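Local coordinates for protein cycloalternan-forming enzyme (Listeria monocytogenes serovar 1/2a, PDB 5F7U) that is a multidomain carbohydrate-active enzyme of glycoside hydrolase family 31, built from a TIM barrel, several beta-rich domains and a family 6 carbohydrate-binding module, at residues Asp155-Arg160 with Thr191-Ile196; Leu159-Ser164 with Tyr335-Gly340; Glu248-Phe253 with Asn261-Asp266; Ala294-Met299 with Lys341-Ile346; Arg721-Asp726 with Arg734-Gln739. The protein carries 1 engineered substitution. All coordinates share one frame; numbering follows the deposited sequence.

Contact 1: Asp155-Arg160 with Thr191-Ile196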
# COMPACT_ATOMS: atom_id res chain seq x y z
N ASP A 155 -14.53 19.77 3.93
CA ASP A 155 -15.31 19.48 5.13
C ASP A 155 -14.78 20.38 6.24
O ASP A 155 -13.81 21.11 6.03
CB ASP A 155 -15.22 17.97 5.51
CG ASP A 155 -16.38 17.49 6.41
OD1 ASP A 155 -17.23 18.31 6.88
OD2 ASP A 155 -16.45 16.27 6.67
N LEU A 156 -15.41 20.35 7.41
CA LEU A 156 -14.99 21.26 8.47
C LEU A 156 -13.55 21.01 8.94
O LEU A 156 -12.93 21.87 9.55
CB LEU A 156 -15.99 21.22 9.63
CG LEU A 156 -17.43 21.60 9.23
CD1 LEU A 156 -18.30 21.61 10.47
CD2 LEU A 156 -17.48 22.96 8.52
N ASP A 157 -13.01 19.84 8.59
CA ASP A 157 -11.61 19.49 8.91
C ASP A 157 -10.66 19.41 7.71
O ASP A 157 -9.55 18.92 7.85
CB ASP A 157 -11.55 18.18 9.73
CG ASP A 157 -12.18 16.99 9.02
OD1 ASP A 157 -12.54 17.07 7.82
OD2 ASP A 157 -12.34 15.94 9.68
N THR A 158 -11.09 19.88 6.53
CA THR A 158 -10.31 19.73 5.30
C THR A 158 -10.40 21.05 4.52
O THR A 158 -11.47 21.40 4.02
CB THR A 158 -10.83 18.54 4.46
OG1 THR A 158 -10.69 17.33 5.20
CG2 THR A 158 -10.05 18.39 3.13
N LEU A 159 -9.27 21.76 4.46
CA LEU A 159 -9.20 23.09 3.86
C LEU A 159 -8.69 23.00 2.43
O LEU A 159 -7.71 22.31 2.18
CB LEU A 159 -8.28 23.98 4.69
CG LEU A 159 -7.90 25.37 4.15
CD1 LEU A 159 -9.11 26.30 4.17
CD2 LEU A 159 -6.75 25.95 4.96
N ARG A 160 -9.35 23.69 1.51
CA ARG A 160 -8.92 23.74 0.11
C ARG A 160 -8.44 25.14 -0.22
O ARG A 160 -9.14 26.12 0.04
CB ARG A 160 -10.09 23.37 -0.81
CG ARG A 160 -9.68 23.17 -2.26
CD ARG A 160 -10.94 22.97 -3.07
NE ARG A 160 -10.65 22.58 -4.44
CZ ARG A 160 -11.60 22.23 -5.31
NH1 ARG A 160 -12.89 22.23 -4.95
NH2 ARG A 160 -11.25 21.86 -6.54
N THR A 191 -13.49 26.74 12.16
CA THR A 191 -14.59 25.77 12.17
C THR A 191 -14.50 25.00 13.49
O THR A 191 -13.60 25.24 14.30
CB THR A 191 -14.51 24.76 11.00
OG1 THR A 191 -13.37 23.91 11.19
CG2 THR A 191 -14.43 25.45 9.64
N GLU A 192 -15.42 24.06 13.71
CA GLU A 192 -15.31 23.22 14.90
C GLU A 192 -14.05 22.36 14.92
O GLU A 192 -13.65 21.90 15.98
CB GLU A 192 -16.56 22.37 15.11
CG GLU A 192 -16.98 21.51 13.93
CD GLU A 192 -18.35 20.88 14.14
OE1 GLU A 192 -18.45 19.65 14.10
OE2 GLU A 192 -19.34 21.62 14.37
N ASP A 193 -13.40 22.20 13.76
CA ASP A 193 -12.18 21.37 13.67
C ASP A 193 -10.86 22.09 13.37
O ASP A 193 -9.77 21.56 13.67
CB ASP A 193 -12.40 20.26 12.65
CG ASP A 193 -13.56 19.34 13.01
OD1 ASP A 193 -13.77 19.02 14.21
OD2 ASP A 193 -14.25 18.92 12.07
N LEU A 194 -10.95 23.28 12.79
CA LEU A 194 -9.77 24.01 12.33
C LEU A 194 -9.76 25.48 12.73
O LEU A 194 -10.81 26.11 12.87
CB LEU A 194 -9.63 23.92 10.80
CG LEU A 194 -9.29 22.58 10.15
CD1 LEU A 194 -9.51 22.64 8.64
CD2 LEU A 194 -7.87 22.12 10.49
N SER A 195 -8.55 26.00 12.94
CA SER A 195 -8.34 27.42 13.11
C SER A 195 -7.26 27.84 12.12
O SER A 195 -6.10 27.42 12.25
CB SER A 195 -7.95 27.74 14.56
OG SER A 195 -7.71 29.14 14.70
N ILE A 196 -7.66 28.62 11.12
CA ILE A 196 -6.74 29.05 10.06
C ILE A 196 -6.34 30.49 10.34
O ILE A 196 -7.18 31.39 10.24
CB ILE A 196 -7.37 28.91 8.66
CG1 ILE A 196 -8.02 27.52 8.46
CG2 ILE A 196 -6.33 29.21 7.57
CD1 ILE A 196 -7.11 26.33 8.73
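The carbonyl oxygen of L156 is the polar centre of this contact, where two tight turns of the galactose mutarotase-like beta domain meet. T191 OG1 donates to L156 O over 2.7 Å, coming in the carbonyl plane on a lone pair. Around that bond the turns close with carbon. L156 CD1 lies 3.7 Å from E192 CG, the two side chains crossing obliquely, and L194 pushes CD1 to 3.6 Å from D157 C. Deeper in, L159 and I196 reach toward each other tip to tip, CD2 of the leucine 3.8 Å from CD1 of the isoleucine. Strands 158-160 and 194-196 are packed rather than paired here, their axes 9.2 Å apart at an angle of 31°.

The next shell fixes the threonine. T191 OG1 sits between the backbone N and the carbonyl carbon (chi1 68°), so it can also accept from D193 N and L194 N, an ST turn and ST motif. Opposite, D155 to T158 form a type I beta turn, with L156 N held by D155 OD1. D157 and D193 lie side by side with like charges close, which should raise the cost of ionising both; a magnesium ion about 4 Å from the D157 side chain probably offsets this. On the far oxygen of that carboxylate, D157 OD1 is met by T158 OG1 at 3.2 Å, from above its plane.

Contact 2: Leu159-Ser164 with Tyr335-Gly340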
# COMPACT_ATOMS: atom_id res chain seq x y z
N LEU A 159 -9.27 21.76 4.46
CA LEU A 159 -9.20 23.09 3.86
C LEU A 159 -8.69 23.00 2.43
O LEU A 159 -7.71 22.31 2.18
CB LEU A 159 -8.28 23.98 4.69
CG LEU A 159 -7.90 25.37 4.15
CD1 LEU A 159 -9.11 26.30 4.17
CD2 LEU A 159 -6.75 25.95 4.96
N ARG A 160 -9.35 23.69 1.51
CA ARG A 160 -8.92 23.74 0.11
C ARG A 160 -8.44 25.14 -0.22
O ARG A 160 -9.14 26.12 0.04
CB ARG A 160 -10.09 23.37 -0.81
CG ARG A 160 -9.68 23.17 -2.26
CD ARG A 160 -10.94 22.97 -3.07
NE ARG A 160 -10.65 22.58 -4.44
CZ ARG A 160 -11.60 22.23 -5.31
NH1 ARG A 160 -12.89 22.23 -4.95
NH2 ARG A 160 -11.25 21.86 -6.54
N MET A 161 -7.26 25.24 -0.82
CA MET A 161 -6.71 26.51 -1.31
C MET A 161 -6.66 26.52 -2.82
O MET A 161 -6.15 25.59 -3.41
CB MET A 161 -5.27 26.65 -0.83
CG MET A 161 -5.10 27.56 0.35
SD MET A 161 -5.74 26.75 1.80
CE MET A 161 -4.36 25.61 2.08
N GLU A 162 -7.16 27.61 -3.42
CA GLU A 162 -7.14 27.72 -4.87
C GLU A 162 -6.58 29.09 -5.21
O GLU A 162 -7.15 30.13 -4.82
CB GLU A 162 -8.53 27.53 -5.47
CG GLU A 162 -9.04 26.09 -5.35
CD GLU A 162 -10.49 25.99 -5.76
OE1 GLU A 162 -11.39 26.30 -4.94
OE2 GLU A 162 -10.72 25.62 -6.92
N LEU A 163 -5.43 29.09 -5.88
CA LEU A 163 -4.76 30.36 -6.19
C LEU A 163 -4.92 30.66 -7.67
O LEU A 163 -4.58 29.82 -8.52
CB LEU A 163 -3.27 30.27 -5.83
CG LEU A 163 -2.45 31.50 -6.25
CD1 LEU A 163 -2.73 32.72 -5.35
CD2 LEU A 163 -0.96 31.13 -6.27
N SER A 164 -5.42 31.87 -7.96
CA SER A 164 -5.48 32.43 -9.32
C SER A 164 -4.50 33.61 -9.38
O SER A 164 -4.83 34.71 -8.91
CB SER A 164 -6.92 32.95 -9.58
OG SER A 164 -7.02 33.58 -10.86
N TYR A 335 -4.83 22.96 -3.88
CA TYR A 335 -4.30 21.97 -2.92
C TYR A 335 -5.09 21.95 -1.62
O TYR A 335 -5.81 22.90 -1.30
CB TYR A 335 -2.79 22.15 -2.67
CG TYR A 335 -2.37 23.40 -1.92
CD1 TYR A 335 -2.26 24.62 -2.59
CD2 TYR A 335 -2.06 23.36 -0.55
CE1 TYR A 335 -1.88 25.79 -1.93
CE2 TYR A 335 -1.68 24.53 0.13
CZ TYR A 335 -1.59 25.73 -0.57
OH TYR A 335 -1.22 26.91 0.04
N TYR A 336 -4.98 20.84 -0.90
CA TYR A 336 -5.77 20.65 0.31
C TYR A 336 -4.84 20.40 1.48
O TYR A 336 -3.83 19.70 1.35
CB TYR A 336 -6.68 19.44 0.19
CG TYR A 336 -7.72 19.47 -0.91
CD1 TYR A 336 -7.38 19.18 -2.26
CD2 TYR A 336 -9.07 19.68 -0.61
CE1 TYR A 336 -8.36 19.18 -3.26
CE2 TYR A 336 -10.05 19.68 -1.60
CZ TYR A 336 -9.69 19.43 -2.91
OH TYR A 336 -10.71 19.41 -3.85
N VAL A 337 -5.20 20.97 2.64
CA VAL A 337 -4.61 20.56 3.91
C VAL A 337 -5.70 19.81 4.68
O VAL A 337 -6.74 20.38 4.99
CB VAL A 337 -4.05 21.76 4.72
CG1 VAL A 337 -3.52 21.29 6.08
CG2 VAL A 337 -2.97 22.48 3.91
N ILE A 338 -5.43 18.55 4.96
CA ILE A 338 -6.44 17.59 5.41
C ILE A 338 -6.16 17.22 6.85
O ILE A 338 -5.07 16.73 7.17
CB ILE A 338 -6.39 16.32 4.52
CG1 ILE A 338 -6.52 16.71 3.03
CG2 ILE A 338 -7.50 15.35 4.94
CD1 ILE A 338 -6.43 15.53 2.08
N SER A 339 -7.13 17.49 7.72
CA SER A 339 -7.09 17.03 9.11
C SER A 339 -8.14 15.92 9.27
O SER A 339 -8.77 15.51 8.29
CB SER A 339 -7.37 18.21 10.05
OG SER A 339 -7.31 17.79 11.41
N GLY A 340 -8.29 15.41 10.48
CA GLY A 340 -9.30 14.39 10.74
C GLY A 340 -9.21 13.92 12.19
O GLY A 340 -8.47 14.51 12.98
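On one face of the Y336 ring lies the aliphatic stem of R160, with CG 3.9 Å from the ring centroid in a CH-pi contact. The arginine runs the same way as the tyrosine, fully extended with CG anti to the backbone N (chi1 -171°), so its guanidinium ends nearly parallel to the ring, the planes 15° apart. Y336 OH sits over the centre of that guanidinium, 3.2 Å from NE but not hydrogen-bonded to it; E162 OE2 is offset over the opposite face. The salt-bridge partner of R160 is D334, while E162 gives only a long ion pair.

The Y335 ring takes M161 over one face. CB stands 3.9 Å from the ring centroid, and the chain, bent at chi2 and chi3, curls back to put CE 3.5 Å from Y335 CE2 and 3.9 Å from V337 CG2. SD comes in obliquely as a Met-aromatic contact. F321 meets Y335 edge-to-face, and N240 takes up its OH.

Both pairs ride on an antiparallel pairing of strands 158-164 and 333-338 in the beta-rich, mutarotase-like part of the enzyme: L159 with V337 and M161 with Y335 are hydrogen-bonded pairs, M161 N meeting Y335 O at 2.8 Å and 176°, and R160 with Y336 is the non-hydrogen-bonded pair between them. Strand 148-153 flanks 158-164, strand 297-301 flanks 333-338, and helix 343-354 packs on Y336 and I338.

Contact 3: Glu248-Phe253 with Asn261-Asp266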
# COMPACT_ATOMS: atom_id res chain seq x y z
N GLU A 248 9.70 16.08 12.17
CA GLU A 248 8.51 15.78 11.37
C GLU A 248 8.79 14.69 10.33
O GLU A 248 9.79 14.76 9.63
CB GLU A 248 7.95 17.05 10.70
CG GLU A 248 6.55 16.82 10.14
CD GLU A 248 5.90 18.07 9.59
OE1 GLU A 248 6.59 19.10 9.42
OE2 GLU A 248 4.69 18.01 9.29
N ALA A 249 7.93 13.67 10.30
CA ALA A 249 8.04 12.57 9.33
C ALA A 249 6.97 12.72 8.25
O ALA A 249 5.86 13.20 8.53
CB ALA A 249 7.91 11.23 10.03
N PHE A 250 7.32 12.31 7.02
CA PHE A 250 6.43 12.48 5.87
C PHE A 250 6.25 11.17 5.13
O PHE A 250 7.23 10.59 4.62
CB PHE A 250 7.01 13.50 4.90
CG PHE A 250 7.23 14.85 5.52
CD1 PHE A 250 6.14 15.71 5.75
CD2 PHE A 250 8.53 15.29 5.84
CE1 PHE A 250 6.35 16.99 6.29
CE2 PHE A 250 8.74 16.56 6.40
CZ PHE A 250 7.65 17.41 6.62
N TYR A 251 5.00 10.73 5.06
CA TYR A 251 4.68 9.40 4.57
C TYR A 251 3.83 9.45 3.32
O TYR A 251 3.12 10.42 3.10
CB TYR A 251 3.88 8.64 5.63
CG TYR A 251 4.54 8.60 6.99
CD1 TYR A 251 5.69 7.85 7.22
CD2 TYR A 251 3.97 9.29 8.07
CE1 TYR A 251 6.26 7.79 8.50
CE2 TYR A 251 4.53 9.23 9.35
CZ TYR A 251 5.67 8.48 9.55
OH TYR A 251 6.24 8.43 10.81
N GLY A 252 3.89 8.38 2.52
CA GLY A 252 3.00 8.23 1.38
C GLY A 252 3.70 8.57 0.07
O GLY A 252 4.68 7.95 -0.27
N PHE A 253 3.18 9.59 -0.62
CA PHE A 253 3.66 10.02 -1.96
C PHE A 253 3.44 8.97 -3.05
O PHE A 253 4.14 8.97 -4.08
CB PHE A 253 5.13 10.47 -1.94
CG PHE A 253 5.44 11.56 -0.94
CD1 PHE A 253 5.80 11.24 0.38
CD2 PHE A 253 5.43 12.91 -1.32
CE1 PHE A 253 6.13 12.22 1.30
CE2 PHE A 253 5.77 13.92 -0.39
CZ PHE A 253 6.12 13.57 0.93
N ASN A 261 9.73 7.13 5.10
CA ASN A 261 9.72 8.50 5.59
C ASN A 261 10.57 9.34 4.64
O ASN A 261 11.78 9.21 4.61
CB ASN A 261 10.28 8.54 7.01
CG ASN A 261 10.43 9.95 7.56
OD1 ASN A 261 10.11 10.95 6.90
ND2 ASN A 261 10.96 10.04 8.77
N GLN A 262 9.93 10.22 3.88
CA GLN A 262 10.61 10.96 2.81
C GLN A 262 11.37 12.19 3.28
O GLN A 262 11.92 12.90 2.46
CB GLN A 262 9.61 11.34 1.70
CG GLN A 262 8.99 10.13 0.99
CD GLN A 262 9.98 9.30 0.18
OE1 GLN A 262 10.99 9.81 -0.32
NE2 GLN A 262 9.69 8.02 0.02
N ARG A 263 11.44 12.45 4.59
CA ARG A 263 12.24 13.60 5.04
C ARG A 263 13.68 13.48 4.53
O ARG A 263 14.29 12.44 4.66
CB ARG A 263 12.21 13.78 6.57
CG ARG A 263 12.69 15.18 6.99
CD ARG A 263 12.99 15.30 8.49
NE ARG A 263 13.31 16.69 8.77
CZ ARG A 263 12.39 17.63 8.99
NH1 ARG A 263 11.09 17.31 8.98
NH2 ARG A 263 12.76 18.89 9.19
N GLY A 264 14.17 14.55 3.92
CA GLY A 264 15.50 14.61 3.32
C GLY A 264 15.52 14.43 1.81
O GLY A 264 16.55 14.71 1.19
N LYS A 265 14.41 13.97 1.23
CA LYS A 265 14.34 13.61 -0.18
C LYS A 265 13.63 14.67 -1.01
O LYS A 265 12.69 15.34 -0.53
CB LYS A 265 13.56 12.29 -0.39
CG LYS A 265 14.07 11.03 0.32
CD LYS A 265 15.24 10.44 -0.42
CE LYS A 265 15.64 9.09 0.17
NZ LYS A 265 17.03 8.79 -0.29
N ASP A 266 14.04 14.78 -2.28
CA ASP A 266 13.25 15.45 -3.32
C ASP A 266 12.43 14.38 -4.00
O ASP A 266 12.98 13.53 -4.68
CB ASP A 266 14.15 16.12 -4.36
CG ASP A 266 14.90 17.30 -3.80
OD1 ASP A 266 14.26 18.14 -3.15
OD2 ASP A 266 16.13 17.39 -4.00
O HOH W 1 11.47 12.44 10.35
O HOH W 2 7.00 7.30 1.13
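The strand at 250-252 meets the irregular segment 261-266 through one straight backbone bond, Q262 N to F250 O at 2.8 Å and 170°, before the chain turns a corner at F253. N261 makes a two-bond side-chain link, in an Asx turn that leads into a type II beta turn from Q262 to K265, all within the mutarotase-like domain. With CG anti to its backbone N (chi1 174°), N261 puts OD1 where it accepts from F250 N at 3.1 Å and from R263 N, both donors standing above its carbonyl plane. Two bonds thus hold the amide's rotation, and its ND2 reaches D735 and a water that also donates to E248 O.

R263, extended from CG to NE, crosses F250 obliquely and gives NH1 to E248 O at 2.9 Å, on a lone pair; T244 is a second partner of NH1. The guanidinium is turned only 15° from the F250 ring plane, with NH1 3.6 Å from F250 CE2. Q262, bent at chi2, slides past F253 in the reverse direction, its CG 3.4 Å from F253 CD1. Q262 NE2 donates to a second water, 3.0 Å away, which donates to G252 O.

Contact 4: Ala294-Met299 with Lys341-Ile346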
# COMPACT_ATOMS: atom_id res chain seq x y z
N ALA A 294 3.15 12.82 10.36
CA ALA A 294 2.88 12.40 11.72
C ALA A 294 2.53 13.58 12.66
O ALA A 294 2.11 13.36 13.79
CB ALA A 294 4.04 11.57 12.26
N ASN A 295 2.66 14.81 12.17
CA ASN A 295 2.10 15.99 12.85
C ASN A 295 0.61 16.20 12.65
O ASN A 295 0.06 17.26 12.96
CB ASN A 295 2.92 17.25 12.54
CG ASN A 295 4.26 17.24 13.25
OD1 ASN A 295 4.58 16.26 13.93
ND2 ASN A 295 5.04 18.29 13.09
N LYS A 296 -0.05 15.17 12.10
CA LYS A 296 -1.52 15.04 12.10
C LYS A 296 -2.22 15.88 11.02
O LYS A 296 -3.29 16.48 11.25
CB LYS A 296 -2.12 15.34 13.48
CG LYS A 296 -1.56 14.45 14.58
CD LYS A 296 -2.34 14.64 15.87
CE LYS A 296 -1.73 13.75 16.94
NZ LYS A 296 -2.45 13.89 18.23
N TYR A 297 -1.63 15.91 9.83
CA TYR A 297 -2.30 16.47 8.67
C TYR A 297 -1.81 15.73 7.43
O TYR A 297 -0.74 15.11 7.43
CB TYR A 297 -2.08 18.00 8.55
CG TYR A 297 -0.64 18.32 8.19
CD1 TYR A 297 0.33 18.42 9.19
CD2 TYR A 297 -0.25 18.47 6.86
CE1 TYR A 297 1.66 18.67 8.87
CE2 TYR A 297 1.09 18.71 6.52
CZ TYR A 297 2.02 18.82 7.55
OH TYR A 297 3.33 19.04 7.23
N GLY A 298 -2.62 15.81 6.37
CA GLY A 298 -2.21 15.41 5.04
C GLY A 298 -2.19 16.62 4.12
O GLY A 298 -2.85 17.63 4.40
N MET A 299 -1.43 16.52 3.03
CA MET A 299 -1.45 17.58 2.01
C MET A 299 -1.60 16.90 0.67
O MET A 299 -0.85 15.99 0.37
CB MET A 299 -0.14 18.39 2.02
CG MET A 299 -0.12 19.54 0.99
SD MET A 299 1.31 20.65 1.17
CE MET A 299 0.90 21.47 2.71
N LYS A 341 -9.98 12.88 12.51
CA LYS A 341 -10.09 12.35 13.87
C LYS A 341 -8.79 11.65 14.28
O LYS A 341 -8.39 11.66 15.46
CB LYS A 341 -11.28 11.39 13.99
CG LYS A 341 -12.63 12.03 13.65
CD LYS A 341 -13.81 11.05 13.80
CE LYS A 341 -14.13 10.26 12.52
NZ LYS A 341 -14.58 11.12 11.38
N ASP A 342 -8.15 11.04 13.29
CA ASP A 342 -6.87 10.36 13.44
C ASP A 342 -6.20 10.20 12.07
O ASP A 342 -6.72 10.72 11.08
CB ASP A 342 -7.04 9.02 14.20
CG ASP A 342 -7.92 8.00 13.49
OD1 ASP A 342 -8.00 7.95 12.24
OD2 ASP A 342 -8.50 7.15 14.22
N GLN A 343 -5.06 9.50 11.98
CA GLN A 343 -4.32 9.46 10.70
C GLN A 343 -5.07 8.71 9.62
O GLN A 343 -5.01 9.08 8.44
CB GLN A 343 -2.92 8.82 10.86
CG GLN A 343 -2.07 9.49 11.93
CD GLN A 343 -1.70 10.92 11.54
OE1 GLN A 343 -2.37 11.88 11.92
NE2 GLN A 343 -0.61 11.06 10.80
N ASN A 344 -5.79 7.66 10.03
CA ASN A 344 -6.56 6.90 9.07
C ASN A 344 -7.76 7.66 8.55
O ASN A 344 -8.16 7.49 7.39
CB ASN A 344 -6.95 5.56 9.68
CG ASN A 344 -5.73 4.70 9.94
OD1 ASN A 344 -4.92 4.50 9.03
ND2 ASN A 344 -5.56 4.25 11.18
N ASP A 345 -8.29 8.54 9.40
CA ASP A 345 -9.36 9.44 9.00
C ASP A 345 -8.87 10.49 8.00
O ASP A 345 -9.63 10.91 7.12
CB ASP A 345 -9.98 10.12 10.21
CG ASP A 345 -11.33 10.73 9.89
OD1 ASP A 345 -12.12 10.05 9.22
OD2 ASP A 345 -11.57 11.88 10.32
N ILE A 346 -7.59 10.89 8.11
CA ILE A 346 -7.00 11.80 7.12
C ILE A 346 -7.00 11.10 5.76
O ILE A 346 -7.40 11.69 4.75
CB ILE A 346 -5.58 12.27 7.54
CG1 ILE A 346 -5.71 13.22 8.74
CG2 ILE A 346 -4.82 12.90 6.37
CD1 ILE A 346 -4.37 13.53 9.42
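I346 lays its two branches across the backbone of K296 to G298. CD1 rests 3.6 Å from K296 C, while CG2 comes 3.6 Å from G298 N. G298, with no side chain, lets the helix sit close. The tight connection between antiparallel strands 287-293 and 297-301 of the mutarotase-like domain thus packs on the start of helix 343-354. Three residues earlier, at the helix start, Q343 bends at chi2 (-66°) and lays its amide along the preceding loop: OE1 is 3.3 Å from K296 CA, and NE2 stands 3.8 Å from A294 CA. Its hydrogen-bonding partner is S293 O, just before the loop. K296 crosses Q343 at about a right angle and runs out extended to a salt bridge with E729; its backbone takes the left-handed conformation that turns the loop back into the strand.

The helix start is polar on its other side. D342 is the N-cap, its OD1 accepting from D345 N at 2.9 Å, nearly along the C-O axis. D345 OD2 in turn receives K341 N at 2.9 Å on its anti lone pair, with K341 NZ adding a salt bridge whose hydrogen bonds are weak. No hydrogen bond joins the two segments, so shape holds them together by van der Waals contact; the acids at the helix N-terminus probably gain from the helix dipole, stabilising their ionised forms.

Contact 5: Arg721-Asp726 with Arg734-Gln739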
# COMPACT_ATOMS: atom_id res chain seq x y z
N ARG A 721 -0.73 -1.32 7.44
CA ARG A 721 -0.37 0.07 7.75
C ARG A 721 0.95 0.20 8.51
O ARG A 721 1.22 -0.57 9.43
CB ARG A 721 -1.49 0.76 8.58
CG ARG A 721 -2.85 0.80 7.89
CD ARG A 721 -3.98 1.42 8.72
NE ARG A 721 -4.08 0.85 10.08
CZ ARG A 721 -4.45 -0.40 10.36
NH1 ARG A 721 -4.49 -0.82 11.63
NH2 ARG A 721 -4.81 -1.23 9.37
N GLN A 722 1.71 1.22 8.15
CA GLN A 722 2.96 1.55 8.85
C GLN A 722 2.54 1.99 10.28
O GLN A 722 1.43 2.55 10.46
CB GLN A 722 3.63 2.69 8.07
CG GLN A 722 5.11 2.96 8.40
CD GLN A 722 5.27 3.79 9.66
OE1 GLN A 722 4.41 4.62 9.97
NE2 GLN A 722 6.35 3.57 10.41
N MET A 723 3.40 1.76 11.27
CA MET A 723 2.98 1.91 12.68
C MET A 723 2.49 3.30 13.05
O MET A 723 1.56 3.44 13.85
CB MET A 723 4.09 1.47 13.65
CG MET A 723 4.51 -0.00 13.56
SD MET A 723 3.22 -1.22 13.81
CE MET A 723 2.69 -0.79 15.48
N ALA A 724 3.09 4.33 12.44
CA ALA A 724 2.74 5.72 12.75
C ALA A 724 1.35 6.11 12.22
O ALA A 724 0.82 7.16 12.59
CB ALA A 724 3.82 6.68 12.23
N MET A 725 0.74 5.28 11.37
CA MET A 725 -0.65 5.52 10.96
C MET A 725 -1.61 5.28 12.11
O MET A 725 -2.66 5.92 12.17
CB MET A 725 -1.07 4.64 9.78
CG MET A 725 -0.33 4.91 8.48
SD MET A 725 -0.35 6.61 7.91
CE MET A 725 -2.08 6.82 7.50
N ASP A 726 -1.28 4.35 13.01
CA ASP A 726 -2.13 4.11 14.18
C ASP A 726 -1.62 4.81 15.45
O ASP A 726 -2.40 5.03 16.42
CB ASP A 726 -2.28 2.61 14.46
CG ASP A 726 -3.15 1.89 13.43
OD1 ASP A 726 -3.49 2.45 12.37
OD2 ASP A 726 -3.50 0.72 13.71
N ARG A 734 7.93 5.98 14.41
CA ARG A 734 8.04 6.94 13.29
C ARG A 734 8.70 6.37 12.03
O ARG A 734 8.25 6.66 10.92
CB ARG A 734 8.76 8.22 13.74
CG ARG A 734 7.94 9.06 14.73
CD ARG A 734 6.83 9.78 13.97
NE ARG A 734 5.95 10.57 14.83
CZ ARG A 734 6.13 11.86 15.10
NH1 ARG A 734 7.17 12.54 14.59
NH2 ARG A 734 5.24 12.49 15.87
N ASP A 735 9.75 5.57 12.21
CA ASP A 735 10.54 5.17 11.05
C ASP A 735 10.47 3.67 10.74
O ASP A 735 11.14 3.20 9.82
CB ASP A 735 12.01 5.59 11.25
CG ASP A 735 12.19 7.11 11.38
OD1 ASP A 735 11.61 7.88 10.59
OD2 ASP A 735 12.94 7.52 12.26
N LEU A 736 9.66 2.95 11.50
CA LEU A 736 9.62 1.49 11.41
C LEU A 736 9.15 1.02 10.04
O LEU A 736 8.09 1.44 9.57
CB LEU A 736 8.71 0.91 12.49
CG LEU A 736 9.12 1.23 13.94
CD1 LEU A 736 8.04 0.65 14.85
CD2 LEU A 736 10.49 0.67 14.31
N ASP A 737 9.96 0.16 9.42
CA ASP A 737 9.63 -0.34 8.09
C ASP A 737 9.75 -1.85 7.98
O ASP A 737 9.73 -2.39 6.87
CB ASP A 737 10.49 0.38 7.03
CG ASP A 737 11.98 0.22 7.27
OD1 ASP A 737 12.40 -0.54 8.19
OD2 ASP A 737 12.74 0.93 6.57
N GLU A 738 9.86 -2.54 9.12
CA GLU A 738 9.97 -4.00 9.15
C GLU A 738 8.91 -4.64 10.05
O GLU A 738 9.05 -5.79 10.49
CB GLU A 738 11.39 -4.45 9.52
CG GLU A 738 12.48 -3.83 8.65
CD GLU A 738 13.88 -4.39 8.90
OE1 GLU A 738 14.07 -5.26 9.77
OE2 GLU A 738 14.81 -3.96 8.15
N GLN A 739 7.84 -3.88 10.28
CA GLN A 739 6.64 -4.40 10.94
C GLN A 739 5.49 -3.52 10.52
O GLN A 739 5.70 -2.42 9.98
CB GLN A 739 6.78 -4.39 12.47
CG GLN A 739 6.88 -2.99 13.08
CD GLN A 739 7.09 -3.05 14.58
OE1 GLN A 739 8.16 -3.41 15.05
NE2 GLN A 739 6.06 -2.70 15.34
O HOH W 3 5.67 0.27 10.44
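Q722 starts with CG anti to its backbone N (chi1 -164°) and then bends sharply at chi2 (-81°), which turns the amide so that both its ends are used. OE1 accepts from A724 N at 2.8 Å, and NE2 points at L736 O, 2.9 Å away and straight at 172°, in the amide plane and on a carbonyl lone pair; A733 O is a further acceptor for NE2. M723 is bent at chi2 and chi3, and its CG packs 3.8 Å from L736 CD1. Q739, its CG in the crowded position, extends across the methionine at about a right angle and offers NE2 to M723 SD at 3.5 Å, a weak bond beside the stronger one to Y762 O.

Q722 is the N-cap of a short, weakly bonded helix, 723-726, in the chain connection from strand 720-721 to its sheet neighbour 740-742 in the family 31 C-terminal domain. A water ties cap and loop together, accepting from M723 N at 2.8 Å and donating to L736 O and Q739 O, so L736 O is gripped twice. From just before the helix, R721 holds D726 side-on, NE to OD1 at 2.9 Å and NH1 to OD2 at 2.8 Å, both on syn lone pairs.

Contacts 1 and 2 share strand 158-164, yet contact 1 packs turns around one threonine bond, with E192 exposed to solvent, whereas contact 2 is regular buried strand pairing faced by aromatic rings. Contact 4 takes over from contact 2, since strand 333-338 leads into helix 343-354 and I338 O meets G298 N, but has no hydrogen bond between its segments and relies on van der Waals fit against backbone. Contacts 3 and 5 use side-chain amides and waters to fix irregular chain. They meet between the mutarotase-like and C-terminal domains, where Y251 OH bonds to R734 O; N344 with D726 likewise joins contact 4 to contact 5. Contacts 1 to 4 are largely buried, contact 5 partly.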